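PDB 2DWC: 433aa long hypothetical phosphoribosylglycinamide formyl transferase from Pyrococcus horikoshii, which is a member of the ATP-grasp superfamily that binds adenosine-5'-diphosphate, its precise role not established. Local coordinates for residues Met280-Gly284 with Asp285-Ala289; Lys264-Thr267 with Asp268-Gly272; Glu122-Arg125 with Glu126-Lys130; Glu329-Gly333 with Tyr334-Pro338; Pro88-Glu91 with Ala92-Leu95. One frame throughout, in Å; residues are numbered along the deposited sequence.

How the contacts relate
Along the chain the order is contact 5, contact 3, contact 2, contact 1, contact 4. Contact 5 begins at the last residue of strand 85-88, in the parallel sheet of the preATP-grasp region, and runs to helix 95-103. Contact 3 lies on helix 121-132, and contact 2 ends helix 253-270. Their centres are about 12 Å apart. Contact 1 is the hairpin of strands 274-283 and 286-293. Its Ala289 CB touches Leu128 CD2 at 3.9 Å and Ile266 CD1 at 4.0 Å. Contacts 1 and 3 approach ADP; contact 2 lies behind them, Ile266 about 13 Å from it. Contact 4, a second hairpin, shares the mixed sheet of contact 1. Contacts 4 and 5 are about 32 Å apart between centres.

Contact 1: Met280-Gly284 with Asp285-Ala289; sequences MFVKG and DKVWA. With ADP (adenosine-5'-diphosphate), chain H.
Phe281 and Trp288 sit side by side on one face of a tight beta hairpin, and the Phe281 ring reaches on to ADP. The hairpin joins strands 274-283 and 286-293 of the ATP-grasp domain. A type II' turn from Lys283 to Lys286 closes it, with Gly284 at positive phi. Phe281 and Trp288 form an antiparallel hydrogen-bonded pair. Phe281 N donates to Trp288 O at 2.8 Å, and Trp288 N donates back to Phe281 O at 2.9 Å. The next such pair is less even. Lys283 N reaches Lys286 O with an N-H...O angle of 170°. The return bond, from Lys286 N to Lys283 O, bends to 144°.

The Trp288 indole turns its edge to the other strand. Its CZ3 meets Lys283 CB at 3.5 Å, and Phe281 O also lies at this edge. Lys286 NZ stands above one indole face, offset toward the rim. With CG anti to the carbonyl carbon (chi1 -57°), the Phe281 ring carries its far atoms to the nucleotide. CE2 meets ADP C6 of the adenine at 3.7 Å, while CE1 lies by the ribose. Phe207 stacks on the same ring from outside the hairpin. Met280, Val282 and Val287 occupy the other face of the sheet. Met280 SD meets Val287 CG1 at 3.7 Å, and the side chains of Met280 and Val287 also touch helix 253-270. At the turn, Asp285 OD2 is hydrogen-bonded to Ser252 OG. Phe281 belongs to the ADP pocket: its CZ comes within 3.6 Å of ADP C5.

Contact 2: Lys264-Thr267 with Asp268-Gly272; sequences KRIT and DVLGG
Lys264 and Asp268 form an i to i+4 salt bridge on the last turns of helix 253-270, in the ATP-grasp domain. From CB the lysine chain goes to CG, anti to the backbone N (chi1 178°). There CG meets Asp268 OD1 at 3.6 Å. The chain bends at chi2, and CD lies 3.5 Å from Asp268 OD2. CE passes the same oxygen. A second bend, at chi4, brings NZ round in front of the two oxygens, in the carboxylate plane. NZ then bonds OD1 at 2.7 Å on its syn lone pair, with a weak second bond to OD2. Asp268 OD2 also accepts from a water that is hydrogen-bonded to Thr267 OG1.

On the buried side, Ile266 and Leu270 lie side by side and point the same way. Ile266 CG2 touches Leu270 CD1 at 3.9 Å. Ile266 also packs on Leu128 of helix 121-132, while Leu270 rests on Phe276 and Val292 of the sheet. The helix ends here. Gly271 takes positive phi and is the first residue to leave helical angles. Its N still donates to Thr267 O at 2.8 Å, with an N-H...O angle of 164°.

Contact 3: Glu122-Arg125 with Glu126-Lys130; sequences ERLR and ETLVK
The carboxylates of Glu122 and Glu126 stand on one side of helix 121-132 with their planes 83° apart. They do not touch: Glu122 OE1 lies 5.7 Å from Glu126 OE1. These two side chains touch nearer the backbone, where their CG atoms meet at 4.2 Å. Glu126 OE1 is hydrogen-bonded to the hydroxyls of Tyr139 and Tyr141. The Arg123 guanidinium makes a cation-pi contact with Trp116, and its NH2 bonds Trp116 O. The Arg125 guanidinium is carried away by bends at chi2 and chi3. Its aliphatic part stays with the helix, and CD touches Val129 CG2 at 3.8 Å. NH1 is hydrogen-bonded to Ser137 OG.

Arg123 O is gripped twice. Thr127 OG1 donates to it at 2.7 Å and Thr127 N at 3.0 Å, from opposite faces of the carbonyl plane. With chi1 -64°, OG1 sits beside the backbone N and can turn back to that oxygen. Along the buried side, Leu124 CD1 meets Leu128 CD1 at 3.9 Å. Leu124 packs on Val292 and Leu128 on Ala289, both in strand 286-293.

The spacing is that of i to i+4 contacts in an alpha helix, with a wider pi-type turn at 127-130. This helix borders the ADP site: Arg121, at its start, and Ser137, the partner of Arg125, both line the nucleotide pocket.

Contact 4: Glu329-Gly333 with Tyr334-Pro338; sequences EWVDG and YRLFP
Trp330 and Arg335 pack face to chain across a beta hairpin with a two-residue type I' turn from Val331 to Tyr334. The hairpin joins short strands 329-331 and 334-337, and the second of these runs parallel to strand 225-238 at its other side. The closely packed part is at the indole, although the tryptophan is exposed. Arg335 CB stands over the six-membered ring of Trp330, 3.8 Å from its centroid and 5° off the normal, a CH-pi contact. Further out, Arg335 CG meets Trp330 CE2 at 3.8 Å. Extended from CG to NE, the Arg335 chain crosses the indole obliquely. Its guanidinium is turned 85° from the ring plane, and NH1 is hydrogen-bonded to Thr228 OG1 and Ile326 O.

Four backbone bonds tie the strands. Val331 N donates to Tyr334 O at 2.7 Å, and Tyr334 N donates back to Val331 O at 2.8 Å. Glu329 and Leu336 form the second hydrogen-bonded pair.

The other face of the hairpin carries Glu329, Val331, Tyr334 and Leu336. Here Val331 and Leu336 cross at about a right angle, and Val331 CB touches Leu336 CD1 at 3.9 Å. Tyr334 and Leu336 also pack on helix 253-270. The solvent side is looser. Asp332 and Gly333, at the turn, are exposed; Asp332 OD2 has a long, weak ion pair with Arg257. The carboxylate of exposed Glu329 approaches Pro338, with Glu329 OE2 3.6 Å from Pro338 CG.

Contact 5: Pro88-Glu91 with Ala92-Leu95; sequences PEIE and AINL
The first torsions of Ile90 and Ile93 turn their CG1 branches toward each other. In Ile90, chi1 is 56°, which sets CG1 between the backbone N and the carbonyl carbon. In Ile93, chi1 is -73°, and CG1 lies anti to the carbonyl carbon. The two side chains then cross at about a right angle, with Ile90 CG1 and Ile93 CG1 3.8 Å apart.

Ile93 CD1 is wedged further into the loop. It touches Pro88 CB at 3.6 Å and lies 3.4 Å from Ile90 O. That carbonyl oxygen is buried and has no hydrogen-bonding partner in the model. Ile90 CD1 lies 3.7 Å from Ala92 O, with Ala92 CB at 4.2 Å. Ile93 itself packs on Leu25 of strand 21-25 and on Leu74 of helix 71-81, which places it in the core of the domain.

The backbone bends sharply between these groups. Ala92 is the centre of an inverse gamma turn, closed by a bond from Ile93 N to Glu91 O at 2.8 Å. The N-H...O angle is 148°, and the donor comes from above the carbonyl plane. A water bridges the bend, donating to Glu91 O at 3.0 Å and to Ile93 O at 2.8 Å.

After the turn comes Asn94, the N-cap of helix 95-103. Its OD1 caps Ala97 N, and its ND2 is bonded to Met69 O. The whole is a strand-to-helix connection at the C-terminal end of strand 85-88, in the Rossmann-like, parallel-sheet preATP-grasp domain.

Contact 1: Met280-Gly284 with Asp285-Ala289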
# COMPACT_ATOMS: atom_id res chain seq x y z
N MET B 280 -24.57 -0.61 12.23
CA MET B 280 -25.67 -1.39 12.80
C MET B 280 -25.36 -1.86 14.21
O MET B 280 -24.20 -1.97 14.60
CB MET B 280 -25.93 -2.61 11.93
CG MET B 280 -26.44 -2.26 10.54
SD MET B 280 -26.67 -3.71 9.54
CE MET B 280 -26.21 -3.21 7.94
N PHE B 281 -26.42 -2.12 14.99
CA PHE B 281 -26.24 -2.65 16.35
C PHE B 281 -26.68 -4.12 16.27
O PHE B 281 -27.66 -4.45 15.59
CB PHE B 281 -27.16 -1.92 17.37
CG PHE B 281 -26.95 -0.42 17.42
CD1 PHE B 281 -25.67 0.12 17.38
CD2 PHE B 281 -28.04 0.44 17.60
CE1 PHE B 281 -25.47 1.50 17.52
CE2 PHE B 281 -27.86 1.81 17.74
CZ PHE B 281 -26.56 2.35 17.71
N VAL B 282 -25.96 -5.00 16.97
CA VAL B 282 -26.30 -6.42 16.95
C VAL B 282 -26.46 -6.97 18.36
O VAL B 282 -25.62 -6.73 19.24
CB VAL B 282 -25.20 -7.28 16.25
CG1 VAL B 282 -25.60 -8.77 16.27
CG2 VAL B 282 -25.00 -6.80 14.81
N LYS B 283 -27.54 -7.71 18.59
CA LYS B 283 -27.76 -8.34 19.90
C LYS B 283 -28.28 -9.73 19.54
O LYS B 283 -29.43 -9.88 19.13
CB LYS B 283 -28.80 -7.56 20.71
CG LYS B 283 -28.68 -7.81 22.22
CD LYS B 283 -30.03 -7.86 22.88
CE LYS B 283 -29.88 -8.26 24.34
NZ LYS B 283 -31.16 -8.86 24.83
N GLY B 284 -27.42 -10.74 19.63
CA GLY B 284 -27.83 -12.07 19.23
C GLY B 284 -28.09 -12.10 17.73
O GLY B 284 -27.23 -11.69 16.95
N ASP B 285 -29.26 -12.57 17.31
CA ASP B 285 -29.57 -12.62 15.89
C ASP B 285 -30.29 -11.34 15.45
O ASP B 285 -30.59 -11.17 14.26
CB ASP B 285 -30.49 -13.81 15.57
CG ASP B 285 -29.78 -15.18 15.66
OD1 ASP B 285 -30.44 -16.20 15.37
OD2 ASP B 285 -28.57 -15.24 16.01
N LYS B 286 -30.62 -10.47 16.41
CA LYS B 286 -31.33 -9.23 16.09
C LYS B 286 -30.38 -8.10 15.66
O LYS B 286 -29.36 -7.84 16.31
CB LYS B 286 -32.17 -8.74 17.28
CG LYS B 286 -33.07 -7.57 16.85
CD LYS B 286 -34.37 -7.46 17.63
CE LYS B 286 -35.43 -6.72 16.79
NZ LYS B 286 -34.82 -5.76 15.81
N VAL B 287 -30.75 -7.40 14.58
CA VAL B 287 -29.91 -6.31 14.05
C VAL B 287 -30.74 -5.04 13.86
O VAL B 287 -31.89 -5.09 13.39
CB VAL B 287 -29.28 -6.75 12.70
CG1 VAL B 287 -28.32 -5.67 12.15
CG2 VAL B 287 -28.53 -8.07 12.89
N TRP B 288 -30.18 -3.90 14.25
CA TRP B 288 -30.85 -2.60 14.07
C TRP B 288 -29.94 -1.70 13.23
O TRP B 288 -28.74 -1.67 13.49
CB TRP B 288 -31.03 -1.90 15.41
CG TRP B 288 -31.99 -2.55 16.38
CD1 TRP B 288 -33.31 -2.22 16.57
CD2 TRP B 288 -31.69 -3.58 17.35
NE1 TRP B 288 -33.84 -2.96 17.61
CE2 TRP B 288 -32.87 -3.80 18.10
CE3 TRP B 288 -30.53 -4.32 17.65
CZ2 TRP B 288 -32.93 -4.74 19.15
CZ3 TRP B 288 -30.59 -5.26 18.70
CH2 TRP B 288 -31.79 -5.45 19.44
N ALA B 289 -30.50 -0.98 12.26
CA ALA B 289 -29.71 -0.04 11.45
C ALA B 289 -29.59 1.23 12.24
O ALA B 289 -30.58 1.73 12.77
CB ALA B 289 -30.38 0.26 10.10
PB ADP H . -22.32 9.79 15.63
O1B ADP H . -21.86 9.74 14.23
O2B ADP H . -21.39 9.32 16.86
O3B ADP H . -23.51 10.77 16.11
PA ADP H . -24.35 8.24 16.78
O1A ADP H . -24.60 9.45 17.59
O2A ADP H . -25.68 7.78 15.99
O3A ADP H . -23.22 8.46 15.65
O5' ADP H . -23.88 7.00 17.69
C5' ADP H . -22.70 7.10 18.49
C4' ADP H . -22.70 5.95 19.50
O4' ADP H . -23.66 6.15 20.56
C3' ADP H . -23.15 4.67 18.81
O3' ADP H . -22.05 4.10 18.11
C2' ADP H . -23.45 3.85 20.06
O2' ADP H . -22.22 3.53 20.73
C1' ADP H . -24.23 4.87 20.88
N9 ADP H . -25.66 4.91 20.47
C8 ADP H . -26.21 5.75 19.60
N7 ADP H . -27.51 5.50 19.50
C5 ADP H . -27.79 4.50 20.33
C6 ADP H . -28.96 3.80 20.65
N6 ADP H . -30.12 4.15 20.11
N1 ADP H . -28.88 2.79 21.53
C2 ADP H . -27.74 2.46 22.10
N3 ADP H . -26.62 3.11 21.82
C4 ADP H . -26.61 4.12 20.95

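Contact 2: Lys264-Thr267 with Asp268-Gly272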
# COMPACT_ATOMS: atom_id res chain seq x y z
N LYS B 264 -28.04 -4.00 2.17
CA LYS B 264 -28.49 -3.97 0.78
C LYS B 264 -29.70 -3.07 0.57
O LYS B 264 -29.77 -2.32 -0.42
CB LYS B 264 -28.81 -5.40 0.30
CG LYS B 264 -29.34 -5.51 -1.15
CD LYS B 264 -28.29 -5.19 -2.17
CE LYS B 264 -28.62 -5.82 -3.55
NZ LYS B 264 -29.89 -5.31 -4.15
N ARG B 265 -30.66 -3.14 1.49
CA ARG B 265 -31.87 -2.31 1.38
C ARG B 265 -31.49 -0.83 1.46
O ARG B 265 -32.05 -0.01 0.75
CB ARG B 265 -32.85 -2.65 2.50
CG ARG B 265 -33.72 -3.88 2.20
CD ARG B 265 -34.66 -4.12 3.37
NE ARG B 265 -35.72 -5.07 3.08
CZ ARG B 265 -36.66 -4.89 2.16
NH1 ARG B 265 -36.68 -3.77 1.43
NH2 ARG B 265 -37.61 -5.81 2.01
N ILE B 266 -30.50 -0.51 2.29
CA ILE B 266 -30.08 0.88 2.44
C ILE B 266 -29.30 1.37 1.22
O ILE B 266 -29.58 2.43 0.68
CB ILE B 266 -29.23 1.06 3.69
CG1 ILE B 266 -30.14 0.96 4.93
CG2 ILE B 266 -28.52 2.46 3.67
CD1 ILE B 266 -29.38 0.72 6.25
N THR B 267 -28.32 0.59 0.79
CA THR B 267 -27.55 1.06 -0.37
C THR B 267 -28.36 1.06 -1.66
O THR B 267 -28.11 1.89 -2.54
CB THR B 267 -26.21 0.27 -0.52
OG1 THR B 267 -26.49 -1.11 -0.76
CG2 THR B 267 -25.37 0.42 0.77
N ASP B 268 -29.33 0.15 -1.82
CA ASP B 268 -30.18 0.18 -3.02
C ASP B 268 -30.93 1.53 -3.05
O ASP B 268 -31.18 2.08 -4.13
CB ASP B 268 -31.22 -0.95 -2.97
CG ASP B 268 -30.66 -2.30 -3.38
OD1 ASP B 268 -31.39 -3.30 -3.18
OD2 ASP B 268 -29.51 -2.39 -3.89
N VAL B 269 -31.34 2.03 -1.89
CA VAL B 269 -32.01 3.34 -1.86
C VAL B 269 -31.04 4.51 -2.12
O VAL B 269 -31.36 5.44 -2.87
CB VAL B 269 -32.71 3.57 -0.52
CG1 VAL B 269 -33.23 5.02 -0.44
CG2 VAL B 269 -33.90 2.58 -0.38
N LEU B 270 -29.86 4.49 -1.49
CA LEU B 270 -28.94 5.61 -1.69
C LEU B 270 -28.40 5.65 -3.12
O LEU B 270 -28.24 6.74 -3.68
CB LEU B 270 -27.79 5.57 -0.64
CG LEU B 270 -28.29 5.73 0.81
CD1 LEU B 270 -27.10 5.57 1.76
CD2 LEU B 270 -28.96 7.13 1.00
N GLY B 271 -28.13 4.48 -3.70
CA GLY B 271 -27.68 4.38 -5.08
C GLY B 271 -26.25 4.85 -5.33
O GLY B 271 -25.47 4.93 -4.39
N GLY B 272 -25.94 5.13 -6.60
CA GLY B 272 -24.60 5.59 -6.98
C GLY B 272 -23.58 4.48 -7.07
O GLY B 272 -23.91 3.30 -7.22
O HOH W 1 -27.10 -1.37 -3.46

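Contact 3: Glu122-Arg125 with Glu126-Lys130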
# COMPACT_ATOMS: atom_id res chain seq x y z
N GLU B 122 -32.53 13.50 10.51
CA GLU B 122 -33.94 13.25 10.19
C GLU B 122 -34.10 12.73 8.75
O GLU B 122 -34.82 11.78 8.50
CB GLU B 122 -34.78 14.53 10.37
CG GLU B 122 -36.24 14.27 10.02
CD GLU B 122 -37.14 15.46 10.34
OE1 GLU B 122 -38.37 15.30 10.24
OE2 GLU B 122 -36.61 16.53 10.67
N ARG B 123 -33.42 13.37 7.80
CA ARG B 123 -33.52 12.88 6.44
C ARG B 123 -33.02 11.42 6.38
O ARG B 123 -33.59 10.59 5.69
CB ARG B 123 -32.70 13.77 5.49
CG ARG B 123 -33.20 15.21 5.39
CD ARG B 123 -32.57 15.95 4.19
NE ARG B 123 -31.16 16.30 4.38
CZ ARG B 123 -30.72 17.53 4.65
NH1 ARG B 123 -31.58 18.53 4.76
NH2 ARG B 123 -29.41 17.77 4.80
N LEU B 124 -31.95 11.14 7.11
CA LEU B 124 -31.38 9.79 7.10
C LEU B 124 -32.30 8.76 7.74
O LEU B 124 -32.60 7.72 7.15
CB LEU B 124 -30.05 9.79 7.83
CG LEU B 124 -29.31 8.44 7.78
CD1 LEU B 124 -29.18 7.99 6.32
CD2 LEU B 124 -27.95 8.60 8.46
N ARG B 125 -32.75 9.07 8.96
CA ARG B 125 -33.62 8.13 9.67
C ARG B 125 -34.88 7.87 8.86
O ARG B 125 -35.31 6.73 8.71
CB ARG B 125 -33.96 8.67 11.07
CG ARG B 125 -34.83 7.71 11.93
CD ARG B 125 -34.33 6.25 11.97
NE ARG B 125 -32.98 6.09 12.53
CZ ARG B 125 -32.72 5.71 13.78
NH1 ARG B 125 -33.72 5.46 14.62
NH2 ARG B 125 -31.46 5.53 14.17
N GLU B 126 -35.49 8.92 8.30
CA GLU B 126 -36.70 8.69 7.51
C GLU B 126 -36.41 7.87 6.26
O GLU B 126 -37.25 7.09 5.81
CB GLU B 126 -37.35 10.04 7.15
CG GLU B 126 -37.89 10.79 8.38
CD GLU B 126 -38.75 9.89 9.28
OE1 GLU B 126 -38.35 9.63 10.44
OE2 GLU B 126 -39.80 9.43 8.81
N THR B 127 -35.21 8.03 5.70
CA THR B 127 -34.85 7.24 4.53
C THR B 127 -34.77 5.76 4.93
O THR B 127 -35.26 4.89 4.21
CB THR B 127 -33.49 7.73 3.93
OG1 THR B 127 -33.65 9.08 3.47
CG2 THR B 127 -33.06 6.85 2.75
N LEU B 128 -34.15 5.49 6.08
CA LEU B 128 -34.05 4.10 6.53
C LEU B 128 -35.41 3.49 6.85
O LEU B 128 -35.66 2.34 6.51
CB LEU B 128 -33.19 3.98 7.79
CG LEU B 128 -31.68 3.73 7.60
CD1 LEU B 128 -31.13 4.64 6.52
CD2 LEU B 128 -30.95 3.94 8.93
N VAL B 129 -36.26 4.25 7.52
CA VAL B 129 -37.56 3.73 7.91
C VAL B 129 -38.58 3.68 6.77
O VAL B 129 -39.18 2.65 6.53
CB VAL B 129 -38.16 4.56 9.10
CG1 VAL B 129 -39.55 4.00 9.48
CG2 VAL B 129 -37.22 4.52 10.30
N LYS B 130 -38.76 4.80 6.07
CA LYS B 130 -39.76 4.86 4.98
C LYS B 130 -39.35 4.28 3.64
O LYS B 130 -40.17 3.67 2.96
CB LYS B 130 -40.21 6.30 4.75
CG LYS B 130 -40.62 7.07 5.99
CD LYS B 130 -41.75 6.38 6.72
CE LYS B 130 -42.12 7.17 7.98
NZ LYS B 130 -43.02 6.40 8.89

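Contact 4: Glu329-Gly333 with Tyr334-Pro338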
# COMPACT_ATOMS: atom_id res chain seq x y z
N GLU B 329 -17.61 -13.33 -4.52
CA GLU B 329 -17.98 -14.74 -4.44
C GLU B 329 -19.47 -14.85 -4.09
O GLU B 329 -19.89 -14.38 -3.06
CB GLU B 329 -17.13 -15.43 -3.37
CG GLU B 329 -17.24 -16.93 -3.32
CD GLU B 329 -16.57 -17.53 -2.09
OE1 GLU B 329 -16.44 -18.77 -2.04
OE2 GLU B 329 -16.19 -16.75 -1.18
N TRP B 330 -20.27 -15.48 -4.93
CA TRP B 330 -21.68 -15.61 -4.60
C TRP B 330 -21.92 -16.68 -3.53
O TRP B 330 -21.37 -17.77 -3.60
CB TRP B 330 -22.50 -15.93 -5.84
CG TRP B 330 -22.67 -14.77 -6.73
CD1 TRP B 330 -21.87 -14.41 -7.79
CD2 TRP B 330 -23.69 -13.78 -6.63
NE1 TRP B 330 -22.34 -13.25 -8.35
CE2 TRP B 330 -23.45 -12.84 -7.66
CE3 TRP B 330 -24.77 -13.58 -5.76
CZ2 TRP B 330 -24.27 -11.72 -7.86
CZ3 TRP B 330 -25.59 -12.47 -5.95
CH2 TRP B 330 -25.33 -11.55 -7.00
N VAL B 331 -22.72 -16.34 -2.53
CA VAL B 331 -23.04 -17.26 -1.44
C VAL B 331 -24.47 -16.98 -0.95
O VAL B 331 -24.78 -15.88 -0.51
CB VAL B 331 -22.11 -17.09 -0.23
CG1 VAL B 331 -22.52 -18.07 0.86
CG2 VAL B 331 -20.66 -17.32 -0.62
N ASP B 332 -25.33 -17.99 -1.06
CA ASP B 332 -26.71 -17.85 -0.60
C ASP B 332 -27.40 -16.59 -1.11
O ASP B 332 -28.14 -15.94 -0.37
CB ASP B 332 -26.77 -17.83 0.94
CG ASP B 332 -26.05 -19.01 1.59
OD1 ASP B 332 -25.93 -20.08 0.95
OD2 ASP B 332 -25.61 -18.88 2.76
N GLY B 333 -27.16 -16.25 -2.37
CA GLY B 333 -27.80 -15.08 -2.93
C GLY B 333 -27.11 -13.74 -2.66
O GLY B 333 -27.61 -12.70 -3.08
N TYR B 334 -26.00 -13.77 -1.92
CA TYR B 334 -25.26 -12.53 -1.65
C TYR B 334 -23.88 -12.61 -2.31
O TYR B 334 -23.21 -13.65 -2.27
CB TYR B 334 -25.09 -12.30 -0.13
CG TYR B 334 -26.34 -11.78 0.57
CD1 TYR B 334 -27.07 -12.60 1.44
CD2 TYR B 334 -26.82 -10.47 0.31
CE1 TYR B 334 -28.26 -12.15 2.02
CE2 TYR B 334 -28.02 -10.02 0.90
CZ TYR B 334 -28.73 -10.87 1.74
OH TYR B 334 -29.94 -10.45 2.28
N ARG B 335 -23.48 -11.51 -2.95
CA ARG B 335 -22.17 -11.43 -3.58
C ARG B 335 -21.26 -10.92 -2.44
O ARG B 335 -21.39 -9.78 -1.98
CB ARG B 335 -22.19 -10.42 -4.75
CG ARG B 335 -21.07 -10.63 -5.78
CD ARG B 335 -21.14 -9.55 -6.88
NE ARG B 335 -20.18 -9.70 -7.99
CZ ARG B 335 -18.91 -9.27 -7.99
NH1 ARG B 335 -18.40 -8.65 -6.90
NH2 ARG B 335 -18.17 -9.41 -9.10
N LEU B 336 -20.39 -11.81 -1.95
CA LEU B 336 -19.52 -11.47 -0.84
C LEU B 336 -18.11 -11.16 -1.30
O LEU B 336 -17.68 -11.54 -2.38
CB LEU B 336 -19.47 -12.64 0.18
CG LEU B 336 -20.84 -13.11 0.74
CD1 LEU B 336 -20.58 -14.12 1.86
CD2 LEU B 336 -21.64 -11.94 1.27
N PHE B 337 -17.38 -10.45 -0.44
CA PHE B 337 -15.98 -10.14 -0.72
C PHE B 337 -15.19 -10.93 0.35
O PHE B 337 -15.23 -10.60 1.53
CB PHE B 337 -15.69 -8.65 -0.60
CG PHE B 337 -14.33 -8.30 -1.13
CD1 PHE B 337 -14.13 -8.20 -2.50
CD2 PHE B 337 -13.22 -8.25 -0.28
CE1 PHE B 337 -12.86 -8.09 -3.03
CE2 PHE B 337 -11.94 -8.14 -0.79
CZ PHE B 337 -11.75 -8.06 -2.17
N PRO B 338 -14.43 -11.93 -0.07
CA PRO B 338 -13.67 -12.75 0.89
C PRO B 338 -12.57 -12.01 1.64
O PRO B 338 -11.81 -11.27 1.06
CB PRO B 338 -13.09 -13.85 0.00
CG PRO B 338 -14.03 -13.90 -1.19
CD PRO B 338 -14.25 -12.43 -1.44

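Contact 5: Pro88-Glu91 with Ala92-Leu95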
# COMPACT_ATOMS: atom_id res chain seq x y z
N PRO B 88 -15.85 13.05 -1.98
CA PRO B 88 -15.95 13.76 -0.69
C PRO B 88 -15.49 12.82 0.40
O PRO B 88 -15.96 11.69 0.46
CB PRO B 88 -17.45 14.08 -0.56
CG PRO B 88 -18.07 13.75 -1.86
CD PRO B 88 -17.18 12.72 -2.54
N GLU B 89 -14.57 13.26 1.26
CA GLU B 89 -14.06 12.41 2.32
C GLU B 89 -14.63 12.82 3.68
O GLU B 89 -14.53 12.08 4.66
CB GLU B 89 -12.55 12.49 2.31
CG GLU B 89 -11.99 12.04 0.97
CD GLU B 89 -11.99 10.53 0.85
OE1 GLU B 89 -13.08 9.87 0.93
OE2 GLU B 89 -10.89 9.98 0.70
N ILE B 90 -15.27 13.98 3.71
CA ILE B 90 -15.90 14.48 4.91
C ILE B 90 -17.28 15.01 4.63
O ILE B 90 -17.68 15.15 3.47
CB ILE B 90 -15.06 15.58 5.53
CG1 ILE B 90 -14.81 16.71 4.52
CG2 ILE B 90 -13.75 14.99 5.96
CD1 ILE B 90 -14.26 17.97 5.15
N GLU B 91 -18.04 15.26 5.69
CA GLU B 91 -19.39 15.78 5.55
C GLU B 91 -19.38 17.31 5.41
O GLU B 91 -20.26 17.87 4.76
CB GLU B 91 -20.23 15.39 6.78
CG GLU B 91 -21.64 15.90 6.72
CD GLU B 91 -22.19 16.24 8.10
OE1 GLU B 91 -22.08 15.37 9.01
OE2 GLU B 91 -22.71 17.39 8.26
N ALA B 92 -18.37 17.97 6.01
CA ALA B 92 -18.27 19.44 5.99
C ALA B 92 -17.78 20.01 4.66
O ALA B 92 -16.71 20.63 4.56
CB ALA B 92 -17.39 19.91 7.12
N ILE B 93 -18.57 19.78 3.64
CA ILE B 93 -18.29 20.27 2.32
C ILE B 93 -19.55 21.02 1.88
O ILE B 93 -20.66 20.69 2.30
CB ILE B 93 -17.99 19.10 1.36
CG1 ILE B 93 -16.61 18.51 1.67
CG2 ILE B 93 -18.04 19.56 -0.07
CD1 ILE B 93 -16.42 17.15 1.06
N ASN B 94 -19.40 22.04 1.06
CA ASN B 94 -20.57 22.76 0.60
C ASN B 94 -21.48 21.81 -0.19
O ASN B 94 -21.09 21.30 -1.25
CB ASN B 94 -20.15 23.93 -0.30
CG ASN B 94 -21.32 24.82 -0.70
OD1 ASN B 94 -22.19 24.41 -1.48
ND2 ASN B 94 -21.34 26.04 -0.17
N LEU B 95 -22.70 21.57 0.31
CA LEU B 95 -23.60 20.62 -0.38
C LEU B 95 -24.18 21.15 -1.69
O LEU B 95 -24.33 20.39 -2.65
CB LEU B 95 -24.72 20.18 0.58
CG LEU B 95 -24.29 19.63 1.93
CD1 LEU B 95 -25.56 19.46 2.81
CD2 LEU B 95 -23.52 18.29 1.78
O HOH W 2 -21.94 20.31 4.71